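Local coordinates for Agap007691-pb (Anopheles gambiae, PDB 5C98), which belongs to the serpin family, whose members typically inhibit serine proteases, though its own activity is not established, at residues Gln66-Leu71 against Leu296-Val301; Met52-Pro55 against Val61-Asp64; Gly70-Glu73 against Ala77-Glu80; Glu303-His308 against Arg315-Gly320. All blocks are in the same frame, centred on the assembly; numbering follows the deposited sequence.

Contact 1. Residues Gln66-Leu71 against Leu296-Val301; sequences QVAFGL and LGYGGV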
loop_
_atom_site.group_PDB
_atom_site.type_symbol
_atom_site.label_atom_id
_atom_site.label_comp_id
_atom_site.label_asym_id
_atom_site.label_seq_id
_atom_site.Cartn_x
_atom_site.Cartn_y
_atom_site.Cartn_z
ATOM N N GLN A 66 15.526 -12.976 0.191
ATOM C CA GLN A 66 16.778 -12.233 0.188
ATOM C C GLN A 66 16.875 -11.366 -1.056
ATOM O O GLN A 66 17.241 -10.192 -0.982
ATOM C CB GLN A 66 17.942 -13.220 0.278
ATOM C CG GLN A 66 18.092 -13.818 1.670
ATOM C CD GLN A 66 18.850 -15.128 1.682
ATOM O OE1 GLN A 66 19.535 -15.497 0.713
ATOM N NE2 GLN A 66 18.741 -15.846 2.796
ATOM N N VAL A 67 16.500 -11.917 -2.204
ATOM C CA VAL A 67 16.573 -11.164 -3.456
ATOM C C VAL A 67 15.523 -10.063 -3.476
ATOM O O VAL A 67 15.820 -8.893 -3.755
ATOM C CB VAL A 67 16.393 -12.125 -4.640
ATOM C CG1 VAL A 67 16.373 -11.347 -5.955
ATOM C CG2 VAL A 67 17.515 -13.139 -4.661
ATOM N N ALA A 68 14.279 -10.426 -3.194
ATOM C CA ALA A 68 13.170 -9.491 -3.356
ATOM C C ALA A 68 13.261 -8.327 -2.381
ATOM O O ALA A 68 12.991 -7.176 -2.747
ATOM C CB ALA A 68 11.840 -10.224 -3.145
ATOM N N PHE A 69 13.580 -8.611 -1.128
ATOM C CA PHE A 69 13.452 -7.659 -0.039
ATOM C C PHE A 69 14.778 -7.295 0.614
ATOM O O PHE A 69 14.797 -6.416 1.479
ATOM C CB PHE A 69 12.548 -8.239 1.068
ATOM C CG PHE A 69 11.198 -8.740 0.590
ATOM C CD1 PHE A 69 10.414 -7.983 -0.272
ATOM C CD2 PHE A 69 10.716 -9.980 1.024
ATOM C CE1 PHE A 69 9.194 -8.452 -0.682
ATOM C CE2 PHE A 69 9.519 -10.472 0.595
ATOM C CZ PHE A 69 8.731 -9.685 -0.256
ATOM N N GLY A 70 15.875 -7.965 0.269
ATOM C CA GLY A 70 17.145 -7.702 0.918
ATOM C C GLY A 70 17.225 -8.172 2.354
ATOM O O GLY A 70 18.008 -7.624 3.132
ATOM N N LEU A 71 16.456 -9.190 2.725
ATOM C CA LEU A 71 16.464 -9.656 4.105
ATOM C C LEU A 71 17.843 -10.187 4.495
ATOM O O LEU A 71 18.536 -10.796 3.665
ATOM C CB LEU A 71 15.441 -10.773 4.284
ATOM C CG LEU A 71 14.007 -10.416 3.971
ATOM C CD1 LEU A 71 13.050 -11.473 4.546
ATOM C CD2 LEU A 71 13.613 -9.020 4.492
ATOM N N LEU A 296 6.737 -10.278 -10.729
ATOM C CA LEU A 296 8.085 -9.794 -10.465
ATOM C C LEU A 296 9.123 -10.909 -10.378
ATOM O O LEU A 296 10.311 -10.603 -10.241
ATOM C CB LEU A 296 8.109 -9.027 -9.154
ATOM C CG LEU A 296 7.282 -7.732 -9.070
ATOM C CD1 LEU A 296 7.281 -7.156 -7.688
ATOM C CD2 LEU A 296 7.811 -6.709 -10.061
ATOM N N GLY A 297 8.715 -12.176 -10.431
ATOM C CA GLY A 297 9.633 -13.301 -10.330
ATOM C C GLY A 297 9.775 -13.887 -8.948
ATOM O O GLY A 297 10.671 -14.712 -8.728
ATOM N N TYR A 298 8.927 -13.497 -8.012
ATOM C CA TYR A 298 9.033 -13.932 -6.631
ATOM C C TYR A 298 7.830 -14.774 -6.243
ATOM O O TYR A 298 7.316 -14.689 -5.126
ATOM C CB TYR A 298 9.158 -12.732 -5.708
ATOM C CG TYR A 298 10.223 -11.765 -6.103
ATOM C CD1 TYR A 298 11.529 -12.190 -6.318
ATOM C CD2 TYR A 298 9.935 -10.424 -6.250
ATOM C CE1 TYR A 298 12.513 -11.293 -6.674
ATOM C CE2 TYR A 298 10.912 -9.518 -6.605
ATOM C CZ TYR A 298 12.198 -9.959 -6.807
ATOM O OH TYR A 298 13.180 -9.063 -7.171
ATOM N N GLY A 299 7.393 -15.626 -7.152
ATOM C CA GLY A 299 6.241 -16.450 -6.875
ATOM C C GLY A 299 6.538 -17.677 -6.052
ATOM O O GLY A 299 5.596 -18.369 -5.681
ATOM N N GLY A 300 7.817 -17.943 -5.750
ATOM C CA GLY A 300 8.199 -19.209 -5.138
ATOM C C GLY A 300 7.432 -19.558 -3.873
ATOM O O GLY A 300 7.044 -20.713 -3.682
ATOM N N VAL A 301 7.235 -18.588 -2.974
ATOM C CA VAL A 301 6.540 -18.873 -1.719
ATOM C C VAL A 301 5.106 -19.323 -1.956
ATOM O O VAL A 301 4.518 -19.978 -1.088
ATOM C CB VAL A 301 6.572 -17.657 -0.785
ATOM C CG1 VAL A 301 5.692 -16.530 -1.318
ATOM C CG2 VAL A 301 6.155 -18.058 0.638
HETATM O O HOH W 1 13.028 -6.589 -5.575
#
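The methyl of Ala68 sits squarely on the ring of Tyr298, and that CH-pi contact is the heart of this meeting between a helix end and a loop. CB lies 3.4 Å from the ring centroid and only 3° off the ring normal, which leaves all six ring carbons at nearly equal range. CA of Ala68 follows over the same face, displaced toward the phenol end, and comes within 3.6 Å of CZ. Beside it Val67 adds a lighter touch: its CG1, anti to the backbone N (chi1 176°), meets CE1 of Tyr298 at 3.9 Å, and the two side chains cross at about a right angle. Polar linkage goes through solvent. A water donates to the carbonyl O of Ala68 at 2.9 Å and also pairs with OH of Tyr298 at 2.9 Å, so the hydroxyl is tied to the last turn of the helix while the ring lies against its flank.

In the serpin fold this is where the end of helix 59-69 packs against the connection that leaves helix 289-295. That second helix finishes at Gly297 in a Schellman motif, whose positive phi turns the chain just before Tyr298 sends its ring toward Ala68. The ring is sandwiched, since the carbonyl O of Leu296 lies 3.8 Å above the face opposite Ala68. The same CB of Ala68 also stands over the centre of the Phe69 ring, 3.9 Å above the plane, and that ring in turn packs edge-to-face with Phe24 of helix 15-32.

Contact 2. Residues Met52-Pro55 against Val61-Asp64; sequences MFYP and VQED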
loop_
_atom_site.group_PDB
_atom_site.type_symbol
_atom_site.label_atom_id
_atom_site.label_comp_id
_atom_site.label_asym_id
_atom_site.label_seq_id
_atom_site.Cartn_x
_atom_site.Cartn_y
_atom_site.Cartn_z
ATOM N N MET A 52 7.506 -12.206 7.910
ATOM C CA MET A 52 7.244 -13.011 9.107
ATOM C C MET A 52 7.446 -14.488 8.819
ATOM O O MET A 52 7.767 -15.254 9.726
ATOM C CB MET A 52 5.818 -12.772 9.618
ATOM C CG MET A 52 5.509 -11.338 9.972
ATOM S SD MET A 52 3.967 -11.157 10.887
ATOM C CE MET A 52 2.785 -11.627 9.618
ATOM N N PHE A 53 7.248 -14.909 7.572
ATOM C CA PHE A 53 7.431 -16.315 7.235
ATOM C C PHE A 53 8.873 -16.672 6.901
ATOM O O PHE A 53 9.188 -17.855 6.773
ATOM C CB PHE A 53 6.508 -16.653 6.062
ATOM C CG PHE A 53 5.069 -16.529 6.410
ATOM C CD1 PHE A 53 4.398 -17.600 6.953
ATOM C CD2 PHE A 53 4.401 -15.314 6.281
ATOM C CE1 PHE A 53 3.064 -17.493 7.309
ATOM C CE2 PHE A 53 3.062 -15.198 6.656
ATOM C CZ PHE A 53 2.403 -16.293 7.165
ATOM N N TYR A 54 9.762 -15.689 6.748
ATOM C CA TYR A 54 11.142 -15.988 6.381
ATOM C C TYR A 54 11.827 -16.954 7.323
ATOM O O TYR A 54 12.511 -17.862 6.831
ATOM C CB TYR A 54 11.901 -14.664 6.311
ATOM C CG TYR A 54 13.374 -14.710 5.986
ATOM C CD1 TYR A 54 13.811 -15.147 4.740
ATOM C CD2 TYR A 54 14.307 -14.206 6.870
ATOM C CE1 TYR A 54 15.130 -15.129 4.413
ATOM C CE2 TYR A 54 15.637 -14.191 6.561
ATOM C CZ TYR A 54 16.047 -14.644 5.325
ATOM O OH TYR A 54 17.380 -14.620 4.984
ATOM N N PRO A 55 11.681 -16.846 8.643
ATOM C CA PRO A 55 12.341 -17.825 9.524
ATOM C C PRO A 55 11.808 -19.241 9.376
ATOM O O PRO A 55 12.483 -20.180 9.816
ATOM C CB PRO A 55 12.072 -17.271 10.933
ATOM C CG PRO A 55 11.627 -15.868 10.729
ATOM C CD PRO A 55 10.977 -15.809 9.414
ATOM N N VAL A 61 12.692 -20.443 -0.751
ATOM C CA VAL A 61 11.969 -19.219 -0.414
ATOM C C VAL A 61 12.862 -18.240 0.337
ATOM O O VAL A 61 12.741 -17.022 0.161
ATOM C CB VAL A 61 10.658 -19.534 0.341
ATOM C CG1 VAL A 61 10.041 -18.279 0.992
ATOM C CG2 VAL A 61 9.673 -20.156 -0.618
ATOM N N GLN A 62 13.748 -18.720 1.207
ATOM C CA GLN A 62 14.673 -17.783 1.831
ATOM C C GLN A 62 15.490 -17.032 0.785
ATOM O O GLN A 62 15.700 -15.825 0.917
ATOM C CB GLN A 62 15.566 -18.482 2.852
ATOM C CG GLN A 62 14.818 -18.812 4.113
ATOM C CD GLN A 62 15.703 -19.242 5.248
ATOM O OE1 GLN A 62 16.797 -19.764 5.044
ATOM N NE2 GLN A 62 15.206 -19.049 6.489
ATOM N N GLU A 63 15.943 -17.722 -0.273
ATOM C CA GLU A 63 16.669 -17.050 -1.341
ATOM C C GLU A 63 15.791 -16.008 -2.011
ATOM O O GLU A 63 16.212 -14.866 -2.216
ATOM C CB GLU A 63 17.160 -18.080 -2.354
ATOM C CG GLU A 63 18.006 -17.493 -3.469
ATOM C CD GLU A 63 18.465 -18.563 -4.441
ATOM O OE1 GLU A 63 17.693 -18.887 -5.367
ATOM O OE2 GLU A 63 19.575 -19.087 -4.255
ATOM N N ASP A 64 14.557 -16.381 -2.355
ATOM C CA ASP A 64 13.623 -15.435 -2.950
ATOM C C ASP A 64 13.486 -14.181 -2.095
ATOM O O ASP A 64 13.435 -13.065 -2.618
ATOM C CB ASP A 64 12.244 -16.074 -3.106
ATOM C CG ASP A 64 12.035 -16.769 -4.436
ATOM O OD1 ASP A 64 12.990 -16.943 -5.220
ATOM O OD2 ASP A 64 10.873 -17.172 -4.681
HETATM O O HOH W 2 15.492 -20.299 9.199
#
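Tyr54 and Gln62 make a local contact, part polar and part packing, across the short connection between helix 43-51 and helix 59-69, where a 3-10 segment begins at Tyr54-Pro55 before the second helix. The amide of Gln62 reaches back to the turn: its NE2 donates to the carbonyl O of Tyr54 at 3.0 Å along an almost straight N-H...O path of 177°. The acceptor lies in the amide plane, whereas seen from the carbonyl the donor is tilted out of plane by 29°. Gln62 gets there with a chain extended beyond CG. A water receives a second bond from the same NE2, at 3.0 Å, and donates to the carbonyl O of Pro55, so NE2 holds one carbonyl of the turn directly and the next through the water.

This helical layer belongs to the serpin body, packed beside strands such as 169-177, which Phe53 touches. The aliphatic part of Gln62 crosses the Tyr54 side chain at about a right angle, CG 3.7 Å from CE1 of Tyr54, and carries NE2 over one ring face, the ring and amide planes 39° apart. At the ring edge, in plane, the carbonyl O of Gln62 approaches CE1 of Tyr54 at 3.6 Å. OH of Tyr54 hydrogen-bonds to the carbonyl O of Pro72 and to NE2 of Gln66; the ring reaches the next loop because CG of Tyr54 is turned away from the backbone N.

Contact 3. Residues Gly70-Glu73 against Ala77-Glu80; sequences GLPE and AAIE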
loop_
_atom_site.group_PDB
_atom_site.type_symbol
_atom_site.label_atom_id
_atom_site.label_comp_id
_atom_site.label_asym_id
_atom_site.label_seq_id
_atom_site.Cartn_x
_atom_site.Cartn_y
_atom_site.Cartn_z
ATOM N N GLY A 70 15.875 -7.965 0.269
ATOM C CA GLY A 70 17.145 -7.702 0.918
ATOM C C GLY A 70 17.225 -8.172 2.354
ATOM O O GLY A 70 18.008 -7.624 3.132
ATOM N N LEU A 71 16.456 -9.190 2.725
ATOM C CA LEU A 71 16.464 -9.656 4.105
ATOM C C LEU A 71 17.843 -10.187 4.495
ATOM O O LEU A 71 18.536 -10.796 3.665
ATOM C CB LEU A 71 15.441 -10.773 4.284
ATOM C CG LEU A 71 14.007 -10.416 3.971
ATOM C CD1 LEU A 71 13.050 -11.473 4.546
ATOM C CD2 LEU A 71 13.613 -9.020 4.492
ATOM N N PRO A 72 18.264 -9.992 5.749
ATOM C CA PRO A 72 19.540 -10.552 6.210
ATOM C C PRO A 72 19.571 -12.071 6.124
ATOM O O PRO A 72 18.576 -12.750 6.394
ATOM C CB PRO A 72 19.616 -10.094 7.672
ATOM C CG PRO A 72 18.805 -8.873 7.732
ATOM C CD PRO A 72 17.674 -9.081 6.747
ATOM N N GLU A 73 20.750 -12.603 5.789
ATOM C CA GLU A 73 20.969 -14.042 5.885
ATOM C C GLU A 73 20.940 -14.519 7.328
ATOM O O GLU A 73 20.670 -15.696 7.585
ATOM C CB GLU A 73 22.302 -14.412 5.253
ATOM C CG GLU A 73 22.288 -14.306 3.750
ATOM C CD GLU A 73 23.489 -14.999 3.124
ATOM O OE1 GLU A 73 24.634 -14.601 3.430
ATOM O OE2 GLU A 73 23.287 -15.958 2.346
ATOM N N ALA A 77 18.637 -11.741 12.988
ATOM C CA ALA A 77 18.658 -10.314 12.687
ATOM C C ALA A 77 17.470 -9.909 11.818
ATOM O O ALA A 77 16.942 -8.801 11.965
ATOM C CB ALA A 77 19.961 -9.951 11.984
ATOM N N ALA A 78 17.048 -10.771 10.891
ATOM C CA ALA A 78 15.885 -10.470 10.062
ATOM C C ALA A 78 14.628 -10.346 10.907
ATOM O O ALA A 78 13.780 -9.479 10.647
ATOM C CB ALA A 78 15.719 -11.561 9.010
ATOM N N ILE A 79 14.480 -11.210 11.913
ATOM C CA ILE A 79 13.318 -11.121 12.798
ATOM C C ILE A 79 13.339 -9.791 13.531
ATOM O O ILE A 79 12.335 -9.074 13.583
ATOM C CB ILE A 79 13.309 -12.315 13.774
ATOM C CG1 ILE A 79 12.969 -13.599 13.016
ATOM C CG2 ILE A 79 12.318 -12.092 14.913
ATOM C CD1 ILE A 79 13.257 -14.856 13.818
ATOM N N GLU A 80 14.484 -9.452 14.133
ATOM C CA GLU A 80 14.580 -8.191 14.866
ATOM C C GLU A 80 14.328 -7.000 13.949
ATOM O O GLU A 80 13.692 -6.014 14.354
ATOM C CB GLU A 80 15.950 -8.072 15.525
ATOM C CG GLU A 80 16.152 -9.067 16.667
ATOM C CD GLU A 80 17.357 -8.752 17.548
ATOM O OE1 GLU A 80 18.240 -7.983 17.118
ATOM O OE2 GLU A 80 17.410 -9.276 18.679
#
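Pro72 lays its ring against the first turns of helix 75-89, meeting Ala77 and Ala78. Starting at CB, the ring touches the methyl of Ala77, 4.3 Å from Pro72 CB to Ala77 CB, and the same carbon stands 4.2 Å from the backbone N of Ala78. One atom on, CG rests over the helix backbone rather than against a side chain: it is 4.1 Å from CA of Ala78 and equally far from that residue's N. CD then closes the ring with the nearest approach of the contact, 3.9 Å to CB of Ala78. The methyl of Ala78 therefore fits beside the proline, with the carbonyl O of Pro72 also near it at 4.1 Å.

These residues form the tight link by which helix 59-69 hands over to helix 75-89 in the helical part of the serpin fold. Gly70 ends the first helix with a positive phi of 71°, after which Leu71 and Pro72 continue with polyproline II backbone angles and bring the proline ring alongside the start of the next helix. Both alanine methyls point toward the proline, and Pro72 CA and Ala78 CA are 5.3 Å apart. Around this apolar patch, Tyr54 packs on Ala78; Gln81, one turn along, touches the proline, while Asp74 OD1 accepts a bond from the backbone N of Ala77.

Contact 4. Residues Glu303-His308 against Arg315-Gly320; sequences EIDDLH and RTRLNG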
loop_
_atom_site.group_PDB
_atom_site.type_symbol
_atom_site.label_atom_id
_atom_site.label_comp_id
_atom_site.label_asym_id
_atom_site.label_seq_id
_atom_site.Cartn_x
_atom_site.Cartn_y
_atom_site.Cartn_z
ATOM N N GLU A 303 4.282 -21.125 -4.779
ATOM C CA GLU A 303 4.348 -22.198 -5.768
ATOM C C GLU A 303 5.177 -23.393 -5.319
ATOM O O GLU A 303 5.111 -24.446 -5.962
ATOM C CB GLU A 303 4.959 -21.675 -7.076
ATOM C CG GLU A 303 4.159 -20.577 -7.746
ATOM C CD GLU A 303 4.919 -19.929 -8.892
ATOM O OE1 GLU A 303 5.981 -20.463 -9.278
ATOM O OE2 GLU A 303 4.460 -18.882 -9.398
ATOM N N ILE A 304 5.969 -23.253 -4.265
ATOM C CA ILE A 304 6.761 -24.335 -3.703
ATOM C C ILE A 304 6.306 -24.510 -2.265
ATOM O O ILE A 304 6.122 -23.524 -1.541
ATOM C CB ILE A 304 8.265 -23.988 -3.750
ATOM C CG1 ILE A 304 8.711 -23.815 -5.205
ATOM C CG2 ILE A 304 9.099 -25.067 -3.057
ATOM C CD1 ILE A 304 10.064 -23.150 -5.369
ATOM N N ASP A 305 6.146 -25.763 -1.843
ATOM C CA ASP A 305 5.743 -26.048 -0.465
ATOM C C ASP A 305 6.979 -25.964 0.412
ATOM O O ASP A 305 7.737 -26.922 0.552
ATOM C CB ASP A 305 5.061 -27.405 -0.373
ATOM C CG ASP A 305 3.751 -27.431 -1.137
ATOM O OD1 ASP A 305 2.851 -26.649 -0.781
ATOM O OD2 ASP A 305 3.626 -28.219 -2.100
ATOM N N ASP A 306 7.187 -24.784 1.013
ATOM C CA ASP A 306 8.454 -24.480 1.646
ATOM C C ASP A 306 8.352 -23.881 3.043
ATOM O O ASP A 306 9.394 -23.695 3.673
ATOM C CB ASP A 306 9.282 -23.539 0.746
ATOM C CG ASP A 306 10.788 -23.817 0.803
ATOM O OD1 ASP A 306 11.211 -24.992 0.940
ATOM O OD2 ASP A 306 11.568 -22.837 0.700
ATOM N N LEU A 307 7.160 -23.633 3.576
ATOM C CA LEU A 307 7.015 -23.008 4.897
ATOM C C LEU A 307 6.671 -24.026 5.970
ATOM O O LEU A 307 5.723 -24.811 5.822
ATOM C CB LEU A 307 5.923 -21.944 4.889
ATOM C CG LEU A 307 6.071 -20.878 3.808
ATOM C CD1 LEU A 307 4.968 -19.824 3.871
ATOM C CD2 LEU A 307 7.437 -20.222 3.898
ATOM N N HIS A 308 7.419 -23.983 7.061
ATOM C CA HIS A 308 7.195 -24.880 8.193
ATOM C C HIS A 308 6.255 -24.198 9.172
ATOM O O HIS A 308 6.667 -23.420 10.023
ATOM C CB HIS A 308 8.507 -25.242 8.865
ATOM C CG HIS A 308 8.355 -26.225 9.976
ATOM N ND1 HIS A 308 9.255 -26.313 11.012
ATOM C CD2 HIS A 308 7.408 -27.162 10.216
ATOM C CE1 HIS A 308 8.866 -27.257 11.848
ATOM N NE2 HIS A 308 7.749 -27.787 11.388
ATOM N N ARG A 315 5.777 -29.195 5.029
ATOM C CA ARG A 315 5.879 -27.795 4.641
ATOM C C ARG A 315 4.769 -27.431 3.663
ATOM O O ARG A 315 4.328 -28.251 2.857
ATOM C CB ARG A 315 7.237 -27.519 3.989
ATOM C CG ARG A 315 8.376 -27.388 4.959
ATOM C CD ARG A 315 9.713 -27.174 4.269
ATOM N NE ARG A 315 10.777 -27.298 5.236
ATOM C CZ ARG A 315 11.255 -26.316 5.994
ATOM N NH1 ARG A 315 10.810 -25.060 5.848
ATOM N NH2 ARG A 315 12.180 -26.608 6.887
ATOM N N THR A 316 4.320 -26.183 3.744
ATOM C CA THR A 316 3.204 -25.710 2.942
ATOM C C THR A 316 3.586 -24.429 2.216
ATOM O O THR A 316 4.408 -23.642 2.686
ATOM C CB THR A 316 1.930 -25.445 3.785
ATOM O OG1 THR A 316 0.873 -24.979 2.928
ATOM C CG2 THR A 316 2.165 -24.404 4.856
ATOM N N ARG A 317 2.975 -24.219 1.056
ATOM C CA ARG A 317 3.044 -22.929 0.397
ATOM C C ARG A 317 2.076 -21.965 1.066
ATOM O O ARG A 317 1.177 -22.358 1.814
ATOM C CB ARG A 317 2.656 -23.065 -1.073
ATOM C CG ARG A 317 1.212 -23.525 -1.256
ATOM C CD ARG A 317 0.913 -23.952 -2.684
ATOM N NE ARG A 317 1.639 -25.168 -3.036
ATOM C CZ ARG A 317 1.835 -25.585 -4.285
ATOM N NH1 ARG A 317 1.374 -24.869 -5.306
ATOM N NH2 ARG A 317 2.503 -26.714 -4.515
ATOM N N LEU A 318 2.280 -20.685 0.798
ATOM C CA LEU A 318 1.305 -19.679 1.172
ATOM C C LEU A 318 0.208 -19.704 0.124
ATOM O O LEU A 318 0.483 -19.500 -1.060
ATOM C CB LEU A 318 1.991 -18.327 1.238
ATOM C CG LEU A 318 1.131 -17.141 1.649
ATOM C CD1 LEU A 318 0.386 -17.400 2.952
ATOM C CD2 LEU A 318 2.013 -15.873 1.731
ATOM N N ASN A 319 -1.026 -19.999 0.543
ATOM C CA ASN A 319 -2.107 -20.205 -0.423
ATOM C C ASN A 319 -2.693 -18.919 -0.988
ATOM O O ASN A 319 -3.288 -18.954 -2.071
ATOM C CB ASN A 319 -3.234 -21.041 0.187
ATOM C CG ASN A 319 -2.784 -22.415 0.551
ATOM O OD1 ASN A 319 -2.710 -22.767 1.721
ATOM N ND2 ASN A 319 -2.416 -23.201 -0.466
ATOM N N GLY A 320 -2.514 -17.791 -0.309
ATOM C CA GLY A 320 -3.028 -16.528 -0.770
ATOM C C GLY A 320 -2.462 -15.397 0.046
ATOM O O GLY A 320 -2.065 -15.597 1.200
#
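A short antiparallel pairing, a single bridge between Leu307 and Thr316, draws together two parts of the long loop that joins helix 300-303 to strand 320-328 of the serpin body. The pair is of the hydrogen-bonded kind: Leu307 N donates to Thr316 O, and Thr316 N to Leu307 O, each at 2.9 Å. CA of Arg315 adds a C-H...O contact to Leu307 O.

Arg317 and Asp305 hold the loop farther along. The guanidinium forms a side-on salt bridge, NE donating to OD1 of Asp305 at 3.0 Å and NH2 to its OD2 at 3.1 Å in nearly straight bonds. Both oxygens lie near the guanidinium plane, yet the nitrogens come from above the carboxylate plane, the two planes being 47° apart. A chain bent at chi3 (68°) swings the arginine head onto the aspartate. OD1 of Asp305 also accepts from the backbone N of Arg317 at 3.0 Å, through its anti lone pair, and the carbonyl O of Glu303 lies over one guanidinium face.

On the other side of the bridge Arg315 extends its chain so that NH1 donates to the carbonyl O of Asp306 at 2.9 Å, from above the plane of that carbonyl, with CB of His308 over one face of its guanidinium. Asp306 itself points its carboxylate to Val61, where OD2 accepts from the backbone N. Inward, CD1 of Leu307 meets CB of Leu318 at 4.2 Å, near Leu169.

Three donors from Arg317 on one carboxylate would be expected to favour the ionised form of Asp305 and to restrict rotation of both side chains.

How the contacts relate
Along the chain contact 2 comes first, contacts 1 and 3 share Gly70-Leu71, and contact 4 is last. Contacts 1 and 2 share helix 59-69, with centres about 8 Å apart, and contact 3, which uses the start of helix 75-89, lies about 9 Å from contact 2, centre to centre. Tyr54 ties these three together. Contact 4, about 11 Å from contact 2 between centres, meets it where Phe53 packs on Leu307, and Val301 O accepts from Leu318 N to link it with contact 1. Contacts 3 and 4 have their nearest atoms about 10 Å apart. Contact 1 brings residues 296-301 back to this early helical region; the others are local, contact 4 a loop beside it.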